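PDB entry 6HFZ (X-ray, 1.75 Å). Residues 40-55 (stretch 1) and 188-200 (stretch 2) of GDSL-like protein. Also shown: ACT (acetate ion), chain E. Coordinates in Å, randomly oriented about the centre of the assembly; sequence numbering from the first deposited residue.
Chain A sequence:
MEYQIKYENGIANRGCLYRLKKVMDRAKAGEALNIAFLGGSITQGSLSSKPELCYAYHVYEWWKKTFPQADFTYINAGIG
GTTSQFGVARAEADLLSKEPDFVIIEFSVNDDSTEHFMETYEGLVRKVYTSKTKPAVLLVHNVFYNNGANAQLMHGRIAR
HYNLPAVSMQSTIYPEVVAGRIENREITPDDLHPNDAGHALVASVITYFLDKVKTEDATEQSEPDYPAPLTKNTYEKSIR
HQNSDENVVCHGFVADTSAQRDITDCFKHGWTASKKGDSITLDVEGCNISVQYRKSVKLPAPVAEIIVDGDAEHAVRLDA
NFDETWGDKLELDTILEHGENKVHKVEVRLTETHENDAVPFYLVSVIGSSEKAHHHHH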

# COMPACT_ATOMS: atom_id res chain seq x y z
N GLY A 40 -3.93 1.99 -0.67
CA GLY A 40 -3.97 2.48 -2.06
C GLY A 40 -4.86 3.71 -2.25
O GLY A 40 -5.02 4.52 -1.32
N SER A 41 -5.45 3.85 -3.44
CA SER A 41 -6.12 5.12 -3.79
C SER A 41 -7.40 5.35 -2.98
O SER A 41 -7.76 6.50 -2.69
N ILE A 42 -8.05 4.26 -2.59
CA ILE A 42 -9.31 4.37 -1.80
C ILE A 42 -8.97 4.97 -0.44
O ILE A 42 -9.74 5.79 0.08
N THR A 43 -7.82 4.62 0.14
CA THR A 43 -7.35 5.23 1.38
C THR A 43 -6.93 6.69 1.12
O THR A 43 -7.25 7.56 1.92
N GLN A 44 -6.14 6.92 0.07
CA GLN A 44 -5.69 8.28 -0.26
C GLN A 44 -6.91 9.21 -0.31
O GLN A 44 -6.83 10.35 0.20
N GLY A 45 -8.02 8.69 -0.85
CA GLY A 45 -9.37 9.31 -0.86
C GLY A 45 -10.11 9.32 -2.18
O GLY A 45 -11.23 9.84 -2.25
N SER A 46 -9.53 8.77 -3.26
CA SER A 46 -10.29 8.67 -4.53
C SER A 46 -11.55 7.86 -4.30
O SER A 46 -11.48 6.83 -3.64
N LEU A 47 -12.71 8.28 -4.85
CA LEU A 47 -12.92 9.52 -5.60
C LEU A 47 -13.93 10.38 -4.81
O LEU A 47 -15.01 10.72 -5.33
N SER A 48 -13.62 10.67 -3.53
CA SER A 48 -14.46 11.60 -2.74
C SER A 48 -14.36 13.00 -3.36
O SER A 48 -13.37 13.31 -4.03
N SER A 49 -15.40 13.82 -3.16
CA SER A 49 -15.46 15.16 -3.75
C SER A 49 -14.62 16.16 -2.93
O SER A 49 -14.22 17.22 -3.44
N LYS A 50 -14.34 15.83 -1.67
CA LYS A 50 -13.45 16.62 -0.84
C LYS A 50 -12.67 15.69 0.06
O LYS A 50 -13.17 14.63 0.42
N PRO A 51 -11.49 16.10 0.55
CA PRO A 51 -10.70 15.30 1.49
C PRO A 51 -11.43 14.89 2.77
O PRO A 51 -11.17 13.84 3.31
N GLU A 52 -12.37 15.74 3.24
CA GLU A 52 -13.05 15.48 4.48
C GLU A 52 -14.13 14.40 4.31
O GLU A 52 -14.70 13.96 5.31
N LEU A 53 -14.41 13.94 3.08
CA LEU A 53 -15.51 13.00 2.84
C LEU A 53 -14.98 11.60 2.41
O LEU A 53 -15.76 10.76 1.99
N CYS A 54 -13.66 11.35 2.50
CA CYS A 54 -13.16 9.99 2.25
C CYS A 54 -13.34 9.17 3.53
O CYS A 54 -13.53 9.72 4.61
N TYR A 55 -13.26 7.84 3.40
CA TYR A 55 -13.56 6.94 4.53
C TYR A 55 -12.58 7.24 5.66
O TYR A 55 -12.94 7.20 6.81
N THR A 188 -20.12 4.21 -6.93
CA THR A 188 -18.80 4.21 -7.55
C THR A 188 -18.93 4.46 -9.04
O THR A 188 -19.75 3.84 -9.72
N PRO A 189 -18.13 5.40 -9.61
CA PRO A 189 -18.15 5.62 -11.05
C PRO A 189 -17.43 4.58 -11.90
O PRO A 189 -17.69 4.55 -13.10
N ASP A 190 -16.57 3.73 -11.30
CA ASP A 190 -15.73 2.84 -12.05
C ASP A 190 -15.65 1.43 -11.45
O ASP A 190 -14.82 0.68 -11.90
N ASP A 191 -16.47 1.14 -10.43
CA ASP A 191 -16.59 -0.17 -9.79
C ASP A 191 -15.40 -0.48 -8.89
O ASP A 191 -15.32 -1.57 -8.32
N LEU A 192 -14.54 0.51 -8.64
CA LEU A 192 -13.41 0.31 -7.72
C LEU A 192 -13.36 1.44 -6.70
O LEU A 192 -13.36 1.20 -5.48
N HIS A 193 -13.29 2.69 -7.20
CA HIS A 193 -13.17 3.88 -6.35
C HIS A 193 -14.55 4.36 -5.91
O HIS A 193 -15.38 4.65 -6.75
N PRO A 194 -14.84 4.42 -4.59
CA PRO A 194 -16.12 4.94 -4.09
C PRO A 194 -16.23 6.45 -4.29
O PRO A 194 -15.24 7.17 -4.27
N ASN A 195 -17.45 6.90 -4.54
CA ASN A 195 -17.78 8.35 -4.51
C ASN A 195 -18.07 8.74 -3.07
O ASN A 195 -17.75 7.99 -2.13
N ASP A 196 -18.67 9.93 -2.83
CA ASP A 196 -18.93 10.33 -1.47
C ASP A 196 -19.84 9.35 -0.72
O ASP A 196 -19.58 9.02 0.47
N ALA A 197 -20.92 8.92 -1.39
CA ALA A 197 -21.90 8.01 -0.83
C ALA A 197 -21.21 6.68 -0.47
O ALA A 197 -21.44 6.13 0.61
N GLY A 198 -20.35 6.20 -1.37
CA GLY A 198 -19.62 4.96 -1.15
C GLY A 198 -18.62 5.06 0.01
O GLY A 198 -18.53 4.15 0.83
N HIS A 199 -17.86 6.17 0.05
CA HIS A 199 -16.93 6.41 1.17
C HIS A 199 -17.68 6.45 2.50
O HIS A 199 -17.14 5.96 3.50
N ALA A 200 -18.86 7.07 2.54
CA ALA A 200 -19.63 7.11 3.80
C ALA A 200 -20.06 5.69 4.22
O ALA A 200 -19.96 5.35 5.41

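The contact between these two stretches illustrates a general principle: two stretches of mixed helix and loop are joined by side chains of H199 and D196 that hydrogen-bond the backbone of the other stretch, supplemented by a backbone bond and apolar contacts. H199 points toward stretch 1 (chi1 -85°, m) and buries the most area. Both ring nitrogens are used: H199 NE2 donates to S46 O (2.9 Å), while H199 ND1 accepts from Y55 N (2.9 Å), so the ring ties two separated backbone segments together. C54 CA lies over one face of the H199 ring, 3.9 Å from its centroid. Near the edge of the H199 ring, L47 N donates to P194 O (2.8 Å). D196, an m rotamer whose end reaches across, receives S49 N at OD1 (2.7 Å) and S49 OG at OD2 (2.5 Å); a water donates to both L53 O (2.7 Å) and D196 O (2.6 Å). H193 (m) also points in. H193 ND1 donates to D190 OD2 (2.6 Å), and H193 NE2 donates to acetate O (2.8 Å). S41 (p) brings OG to 2.9 Å from H193 NE2, and its backbone N donates to acetate OXT (2.9 Å). Apolar packing completes the contact: I42 (m, t) sets CG2 3.9 Å from P194 CD, and L47 (m, t) places CD1 3.6 Å from P189 CG.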

# COMPACT_ATOMS: atom_id res chain seq x y z
CB SER A 41 -6.47 5.18 -5.24
OG SER A 41 -7.36 4.14 -5.51
CB ILE A 42 -10.05 3.03 -1.72
CG1 ILE A 42 -10.39 2.48 -3.10
CG2 ILE A 42 -11.28 3.15 -0.82
CD1 ILE A 42 -10.99 1.10 -3.04
CB THR A 43 -6.22 4.37 1.98
OG1 THR A 43 -6.73 3.08 2.37
CG2 THR A 43 -5.51 5.02 3.14
CB GLN A 44 -4.90 8.24 -1.57
CG GLN A 44 -4.40 9.62 -2.04
CD GLN A 44 -5.47 10.49 -2.66
OE1 GLN A 44 -6.36 10.02 -3.37
NE2 GLN A 44 -5.38 11.78 -2.39
CB SER A 46 -9.44 7.99 -5.59
OG SER A 46 -8.20 8.67 -5.76
CB LEU A 47 -13.48 9.19 -6.99
CG LEU A 47 -12.51 8.66 -8.04
CD1 LEU A 47 -13.23 7.95 -9.19
CD2 LEU A 47 -11.66 9.81 -8.60
CB SER A 48 -14.09 11.62 -1.28
OG SER A 48 -12.77 12.08 -1.10
CB SER A 49 -16.88 15.61 -3.87
OG SER A 49 -17.45 15.75 -2.59
CB LYS A 50 -14.19 17.49 0.19
CG LYS A 50 -15.19 18.49 -0.33
CD LYS A 50 -16.08 19.06 0.77
CE LYS A 50 -17.48 19.38 0.29
NZ LYS A 50 -17.45 20.14 -0.98
CB PRO A 51 -9.55 16.24 1.84
CG PRO A 51 -9.37 17.02 0.59
CD PRO A 51 -10.79 17.35 0.17
CB GLU A 52 -13.70 16.75 5.04
CG GLU A 52 -12.70 17.85 5.40
CD GLU A 52 -12.07 18.58 4.22
OE1 GLU A 52 -12.68 18.58 3.11
OE2 GLU A 52 -10.98 19.13 4.41
CB LEU A 53 -16.41 13.59 1.75
CG LEU A 53 -17.18 14.85 2.16
CD1 LEU A 53 -18.05 15.33 1.02
CD2 LEU A 53 -18.03 14.58 3.41
CB CYS A 54 -11.72 9.98 1.77
SG CYS A 54 -10.46 10.47 2.98
CB TYR A 55 -13.58 5.46 4.10
CG TYR A 55 -12.26 4.76 4.19
CD1 TYR A 55 -11.77 4.34 5.40
CD2 TYR A 55 -11.50 4.49 3.06
CE1 TYR A 55 -10.54 3.74 5.52
CE2 TYR A 55 -10.27 3.86 3.16
CZ TYR A 55 -9.77 3.53 4.40
OH TYR A 55 -8.51 2.99 4.53
CB THR A 188 -18.06 2.89 -7.27
OG1 THR A 188 -16.91 2.95 -8.11
CG2 THR A 188 -18.87 1.67 -7.62
CB PRO A 189 -17.48 6.99 -11.24
CG PRO A 189 -16.61 7.14 -10.02
CD PRO A 189 -17.29 6.37 -8.90
CB ASP A 190 -14.31 3.37 -12.20
CG ASP A 190 -13.59 3.62 -10.89
OD1 ASP A 190 -14.05 3.15 -9.84
OD2 ASP A 190 -12.63 4.39 -10.92
CB ASP A 191 -16.78 -1.27 -10.82
CG ASP A 191 -18.13 -1.16 -11.45
OD1 ASP A 191 -19.09 -0.72 -10.75
OD2 ASP A 191 -18.21 -1.46 -12.64
CB LEU A 192 -12.12 0.24 -8.54
CG LEU A 192 -10.82 0.23 -7.72
CD1 LEU A 192 -10.80 -0.94 -6.73
CD2 LEU A 192 -9.60 0.16 -8.63
CB HIS A 193 -12.44 5.03 -7.07
CG HIS A 193 -11.11 4.59 -7.58
ND1 HIS A 193 -10.93 4.20 -8.90
CD2 HIS A 193 -9.96 4.32 -6.92
CE1 HIS A 193 -9.68 3.76 -9.05
NE2 HIS A 193 -9.06 3.81 -7.84
CB PRO A 194 -16.12 4.63 -2.59
CG PRO A 194 -14.96 3.65 -2.41
CD PRO A 194 -13.96 3.99 -3.50
CB ASN A 195 -18.95 8.67 -5.45
CG ASN A 195 -20.24 7.99 -5.07
OD1 ASN A 195 -20.37 7.44 -3.97
ND2 ASN A 195 -21.21 8.02 -5.99
CB ASP A 196 -19.55 11.72 -1.44
CG ASP A 196 -18.61 12.84 -1.86
OD1 ASP A 196 -17.37 12.63 -1.83
OD2 ASP A 196 -19.15 13.92 -2.19
CB ALA A 197 -23.04 7.77 -1.79
CB HIS A 199 -16.10 7.71 0.99
CG HIS A 199 -14.88 7.47 0.16
ND1 HIS A 199 -13.75 6.87 0.68
CD2 HIS A 199 -14.62 7.69 -1.15
CE1 HIS A 199 -12.85 6.75 -0.29
NE2 HIS A 199 -13.33 7.29 -1.39
CB ALA A 200 -20.83 8.03 3.67
C ACT E . -6.33 2.01 -6.36
O ACT E . -6.59 2.49 -7.50
OXT ACT E . -5.26 2.21 -5.77
CH3 ACT E . -7.31 1.14 -5.64
O HOH W 1 -18.44 10.67 2.11